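Local coordinates for packaging protein UL32 (Human herpesvirus 8 type M, PDB 6XF9) that forms a pentameric ring required for herpesviral genome packaging and binds zinc, probably controlling the delivery of new capsids to nuclear replication compartments, at residues Asp370-Cys373 and Ala374-Lys378; Asp414-Val417 and Val418-Leu421. All coordinates share one frame; numbering follows the deposited sequence.

Interaction 1. Residues Asp370-Cys373 and Ala374-Lys378; sequences DPLC and ALNAK. With ZN (zinc ion), chain P.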
ATOM      1  N   ASP D 370      -2.995   6.618  31.956  1.00 47.58           N
ATOM      2  CA  ASP D 370      -1.651   6.934  31.477  1.00 46.41           C
ATOM      3  C   ASP D 370      -0.738   5.725  31.649  1.00 44.57           C
ATOM      4  O   ASP D 370      -0.752   5.095  32.707  1.00 44.73           O
ATOM      5  CB  ASP D 370      -1.078   8.139  32.191  1.00 47.79           C
ATOM      6  CG  ASP D 370       0.209   8.623  31.545  1.00 47.36           C
ATOM      7  OD1 ASP D 370       1.256   8.006  31.809  1.00 46.29           O
ATOM      8  OD2 ASP D 370       0.183   9.584  30.735  1.00 48.39           O
ATOM      9  N   PRO D 371       0.027   5.339  30.622  1.00 37.50           N
ATOM     10  CA  PRO D 371       0.896   4.158  30.767  1.00 35.92           C
ATOM     11  C   PRO D 371       2.136   4.417  31.617  1.00 35.70           C
ATOM     12  O   PRO D 371       2.728   3.454  32.102  1.00 34.94           O
ATOM     13  CB  PRO D 371       1.255   3.813  29.314  1.00 34.96           C
ATOM     14  CG  PRO D 371       1.226   5.111  28.609  1.00 35.75           C
ATOM     15  CD  PRO D 371       0.190   5.972  29.298  1.00 37.42           C
ATOM     16  N   LEU D 372       2.613   5.661  31.737  1.00 41.23           N
ATOM     17  CA  LEU D 372       3.723   5.933  32.655  1.00 41.47           C
ATOM     18  C   LEU D 372       3.268   5.882  34.111  1.00 41.93           C
ATOM     19  O   LEU D 372       4.061   5.530  34.997  1.00 41.53           O
ATOM     20  CB  LEU D 372       4.371   7.290  32.363  1.00 43.00           C
ATOM     21  CG  LEU D 372       5.526   7.634  33.314  1.00 43.68           C
ATOM     22  CD1 LEU D 372       6.534   6.509  33.245  1.00 42.09           C
ATOM     23  CD2 LEU D 372       6.197   8.980  33.008  1.00 45.77           C
ATOM     24  N   CYS D 373       2.028   6.293  34.394  1.00 43.73           N
ATOM     25  CA  CYS D 373       1.492   6.140  35.743  1.00 44.26           C
ATOM     26  C   CYS D 373       1.373   4.673  36.121  1.00 43.19           C
ATOM     27  O   CYS D 373       1.554   4.305  37.291  1.00 43.26           O
ATOM     28  CB  CYS D 373       0.141   6.845  35.855  1.00 46.31           C
ATOM     29  SG  CYS D 373       0.240   8.647  35.535  1.00 48.73           S
ATOM     30  N   ALA D 374       0.979   3.830  35.162  1.00 44.26           N
ATOM     31  CA  ALA D 374       0.844   2.395  35.410  1.00 43.42           C
ATOM     32  C   ALA D 374       2.192   1.743  35.691  1.00 42.22           C
ATOM     33  O   ALA D 374       2.291   0.834  36.524  1.00 42.33           O
ATOM     34  CB  ALA D 374       0.169   1.728  34.211  1.00 43.35           C
ATOM     35  N   LEU D 375       3.224   2.123  34.937  1.00 47.43           N
ATOM     36  CA  LEU D 375       4.557   1.580  35.178  1.00 46.43           C
ATOM     37  C   LEU D 375       5.035   1.978  36.566  1.00 46.88           C
ATOM     38  O   LEU D 375       5.497   1.136  37.346  1.00 46.70           O
ATOM     39  CB  LEU D 375       5.505   2.094  34.100  1.00 46.12           C
ATOM     40  CG  LEU D 375       6.899   1.499  33.986  1.00 45.74           C
ATOM     41  CD1 LEU D 375       6.790   0.075  33.544  1.00 45.16           C
ATOM     42  CD2 LEU D 375       7.711   2.281  32.980  1.00 46.28           C
ATOM     43  N   ASN D 376       4.838   3.255  36.919  1.00 41.55           N
ATOM     44  CA  ASN D 376       5.249   3.792  38.216  1.00 41.89           C
ATOM     45  C   ASN D 376       4.574   3.061  39.373  1.00 42.07           C
ATOM     46  O   ASN D 376       5.222   2.743  40.371  1.00 41.95           O
ATOM     47  CB  ASN D 376       4.918   5.275  38.267  1.00 43.27           C
ATOM     48  CG  ASN D 376       5.962   6.119  37.634  1.00 43.83           C
ATOM     49  OD1 ASN D 376       7.052   5.650  37.324  1.00 43.23           O
ATOM     50  ND2 ASN D 376       5.656   7.392  37.456  1.00 45.64           N
ATOM     51  N   ALA D 377       3.271   2.794  39.273  1.00 40.73           N
ATOM     52  CA  ALA D 377       2.627   2.009  40.321  1.00 41.41           C
ATOM     53  C   ALA D 377       3.181   0.585  40.396  1.00 40.79           C
ATOM     54  O   ALA D 377       3.208  -0.003  41.484  1.00 41.56           O
ATOM     55  CB  ALA D 377       1.114   1.980  40.115  1.00 42.94           C
ATOM     56  N   LYS D 378       3.608   0.000  39.264  1.00 42.83           N
ATOM     57  CA  LYS D 378       4.073  -1.388  39.283  1.00 42.27           C
ATOM     58  C   LYS D 378       5.474  -1.526  39.838  1.00 41.35           C
ATOM     59  O   LYS D 378       5.808  -2.567  40.396  1.00 41.56           O
ATOM     60  CB  LYS D 378       4.055  -2.005  37.881  1.00 41.70           C
ATOM     61  CG  LYS D 378       2.699  -2.419  37.344  1.00 42.78           C
ATOM     62  CD  LYS D 378       2.211  -3.594  38.170  1.00 44.19           C
ATOM     63  CE  LYS D 378       1.064  -4.335  37.516  1.00 45.72           C
ATOM     64  NZ  LYS D 378       0.673  -5.559  38.315  1.00 47.50           N
TER
HETATM   65 ZN    ZN P 502       0.483   9.311  37.721  1.00 47.64          ZN
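With CG of Leu372 anti to its backbone N (chi1 179°) and CG of Asn376 turned beside its own N (chi1 -83°), the two side chains, one helical turn apart, pass across each other on the same flank of the helix. The branch carbon CG of Leu372 lies 4.2 Å from Asn376 ND2. The amide carbon CG of Asn376 also lies 3.3 Å from Leu372 O, a carbonyl that already receives Asn376 N in a 3.1 Å backbone hydrogen bond. The polar end bonds outside the helix, OD1 accepting from the backbone N of His87. Leu372 also meets Leu375 through their methyl groups, CD1 to CD2, in a loose apolar contact, and it packs on Val422 of the neighbouring helix 416-430.

The start of the helix is fixed by Asp370. Its OD1 takes the N-H of Cys373 at 3.2 Å, from the anti side and 18° out of the carboxylate plane, and more weakly that of Leu372, whose N is 2.7 Å away but poorly aligned. Both N-H groups belong to the first turn, where the helix has no preceding carbonyls of its own to offer them, while OD2 forms a salt bridge with Lys426 of helix 416-430. The backbone then takes over, Ala374 N bonding to Asp370 O at 3.3 Å and Ala377 N to Cys373 O at 3.0 Å.

Cys373 thus sits in the first turn, and its SG binds the zinc ion at 2.3 Å. His366 from the preceding helix, with Cys296 and Cys299, completes the shell. The arrangement is that of an Asp N-capped helix whose first turn delivers the last ligand of a CxxC-containing zinc site of three cysteines and one histidine.

Interaction 2. Residues Asp414-Val417 and Val418-Leu421; sequences DCEV and VQTL. With ZN (zinc ion), chain Q.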
ATOM      1  N   ASP D 414      10.057  -5.263  35.654  1.00 53.09           N
ATOM      2  CA  ASP D 414      11.252  -4.754  34.974  1.00 53.34           C
ATOM      3  C   ASP D 414      11.217  -5.224  33.525  1.00 53.91           C
ATOM      4  O   ASP D 414      11.367  -6.416  33.259  1.00 54.74           O
ATOM      5  CB  ASP D 414      12.538  -5.206  35.673  1.00 53.69           C
ATOM      6  CG  ASP D 414      13.754  -4.411  35.219  1.00 54.42           C
ATOM      7  OD1 ASP D 414      13.865  -4.129  33.997  1.00 55.11           O
ATOM      8  OD2 ASP D 414      14.582  -4.022  36.089  1.00 54.55           O
ATOM      9  N   CYS D 415      11.015  -4.290  32.594  1.00 40.01           N
ATOM     10  CA  CYS D 415      10.976  -4.616  31.174  1.00 40.44           C
ATOM     11  C   CYS D 415      11.381  -3.377  30.393  1.00 40.54           C
ATOM     12  O   CYS D 415      10.621  -2.409  30.353  1.00 39.83           O
ATOM     13  CB  CYS D 415       9.596  -5.094  30.758  1.00 39.92           C
ATOM     14  SG  CYS D 415       9.596  -5.643  29.022  1.00 40.83           S
ATOM     15  N   GLU D 416      12.571  -3.398  29.780  1.00 49.69           N
ATOM     16  CA  GLU D 416      13.024  -2.215  29.044  1.00 50.28           C
ATOM     17  C   GLU D 416      12.192  -1.992  27.787  1.00 50.06           C
ATOM     18  O   GLU D 416      12.046  -0.847  27.344  1.00 50.19           O
ATOM     19  CB  GLU D 416      14.517  -2.321  28.703  1.00 51.93           C
ATOM     20  CG  GLU D 416      15.182  -0.962  28.478  1.00 53.13           C
ATOM     21  CD  GLU D 416      16.721  -0.989  28.630  1.00 55.13           C
ATOM     22  OE1 GLU D 416      17.285  -2.102  28.675  1.00 55.57           O
ATOM     23  OE2 GLU D 416      17.374   0.096  28.670  1.00 56.25           O
ATOM     24  N   VAL D 417      11.615  -3.060  27.219  1.00 48.04           N
ATOM     25  CA  VAL D 417      10.716  -2.904  26.068  1.00 47.52           C
ATOM     26  C   VAL D 417       9.522  -2.049  26.450  1.00 46.05           C
ATOM     27  O   VAL D 417       9.312  -0.975  25.886  1.00 46.33           O
ATOM     28  CB  VAL D 417      10.258  -4.273  25.534  1.00 47.65           C
ATOM     29  CG1 VAL D 417       9.122  -4.097  24.552  1.00 46.78           C
ATOM     30  CG2 VAL D 417      11.418  -4.985  24.873  1.00 49.26           C
ATOM     31  N   VAL D 418       8.771  -2.468  27.469  1.00 33.37           N
ATOM     32  CA  VAL D 418       7.629  -1.672  27.918  1.00 32.42           C
ATOM     33  C   VAL D 418       8.083  -0.299  28.392  1.00 32.71           C
ATOM     34  O   VAL D 418       7.426   0.713  28.118  1.00 32.71           O
ATOM     35  CB  VAL D 418       6.856  -2.409  29.020  1.00 32.14           C
ATOM     36  CG1 VAL D 418       5.928  -1.456  29.699  1.00 31.83           C
ATOM     37  CG2 VAL D 418       6.066  -3.541  28.441  1.00 32.25           C
ATOM     38  N   GLN D 419       9.226  -0.219  29.084  1.00 41.32           N
ATOM     39  CA  GLN D 419       9.712   1.105  29.472  1.00 41.79           C
ATOM     40  C   GLN D 419       9.911   1.978  28.238  1.00 42.54           C
ATOM     41  O   GLN D 419       9.518   3.149  28.221  1.00 42.86           O
ATOM     42  CB  GLN D 419      11.007   1.011  30.286  1.00 42.48           C
ATOM     43  CG  GLN D 419      11.405   2.351  30.931  1.00 43.22           C
ATOM     44  CD  GLN D 419      12.931   2.521  31.138  1.00 44.85           C
ATOM     45  OE1 GLN D 419      13.751   1.869  30.483  1.00 45.67           O
ATOM     46  NE2 GLN D 419      13.305   3.413  32.051  1.00 45.50           N
ATOM     47  N   THR D 420      10.522   1.424  27.185  1.00 38.29           N
ATOM     48  CA  THR D 420      10.800   2.237  26.001  1.00 39.20           C
ATOM     49  C   THR D 420       9.516   2.706  25.337  1.00 38.34           C
ATOM     50  O   THR D 420       9.401   3.873  24.950  1.00 39.02           O
ATOM     51  CB  THR D 420      11.664   1.469  25.007  1.00 40.29           C
ATOM     52  OG1 THR D 420      12.933   1.177  25.609  1.00 41.58           O
ATOM     53  CG2 THR D 420      11.897   2.294  23.770  1.00 41.19           C
ATOM     54  N   LEU D 421       8.543   1.807  25.180  1.00 36.50           N
ATOM     55  CA  LEU D 421       7.281   2.206  24.573  1.00 35.89           C
ATOM     56  C   LEU D 421       6.571   3.262  25.404  1.00 35.73           C
ATOM     57  O   LEU D 421       5.951   4.176  24.854  1.00 36.03           O
ATOM     58  CB  LEU D 421       6.378   0.993  24.370  1.00 35.11           C
ATOM     59  CG  LEU D 421       6.885   0.084  23.264  1.00 35.55           C
ATOM     60  CD1 LEU D 421       6.096  -1.181  23.277  1.00 35.06           C
ATOM     61  CD2 LEU D 421       6.749   0.791  21.937  1.00 36.17           C
TER
HETATM   62 ZN    ZN Q 503       8.151  -7.391  28.973  1.00 50.77          ZN
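Glu416 O is gripped twice by Thr420: the backbone N lies 2.7 Å from it and the hydroxyl OG1 2.8 Å, the two donors reaching the carbonyl from opposite faces of its plane. The hydroxyl gets there because OG1 stands beside its own backbone N (chi1 -63°), which turns it back toward the preceding turn of the helix. The hydroxyl thus bonds within its own helix, while the side chain packs against Leu151 and Lys155 of helix 145-164.

Cys415, just before Glu416, occupies the N-cap position of helix 416-430. With SG anti to its backbone N (chi1 -175°), the sulfur reaches forward to the first turn and accepts the N-H of Val418 in an almost straight (177°) but weak bond, 3.6 Å from N to SG. The same sulfur binds the zinc ion at 2.3 Å. This is a cysteine N-cap that doubles as a metal ligand; Cys191, Cys192 and His452 complete the site of three cysteines and one histidine, and the N-H bond to sulfur would be expected to temper the charge on the thiolate. Val418 adds its CG2 methyl beside SG and also touches His452, so that its side chain borders the metal shell.

Cys415 O meanwhile receives Gln419 N at 2.9 Å. On the flank facing helix 145-164, the Glu416 and Gln419 side chains cross at a slant, with carboxylate and amide planes 46° apart and Glu416 CG 3.8 Å from Gln419 OE1. Lys155 joins the two polar ends: its NZ forms a salt bridge with Glu416 OE2 and a hydrogen bond with Gln419 OE1. The Gln419 amide nitrogen donates to Val133 O.

Overall arrangement
Interaction 1 comes first along the chain, at the start of helix 371-379, and interaction 2 follows at the start of helix 416-430; their centres are about 11 Å apart. The two helices pack directly, with both methyls of Leu375 resting on helix 416-430, CD1 4.2 Å from Val418 CG1 and CD2 4.2 Å from Gln419 CA. Each contact supplies one cysteine to a different zinc ion, in one case from the first helical turn and in the other from the N-cap. Two metal sites, drawing their remaining ligands from separate parts of the chain, thus lie on two helices that pack against each other, largely through apolar side chains, in this largely helical subunit of the pentamer.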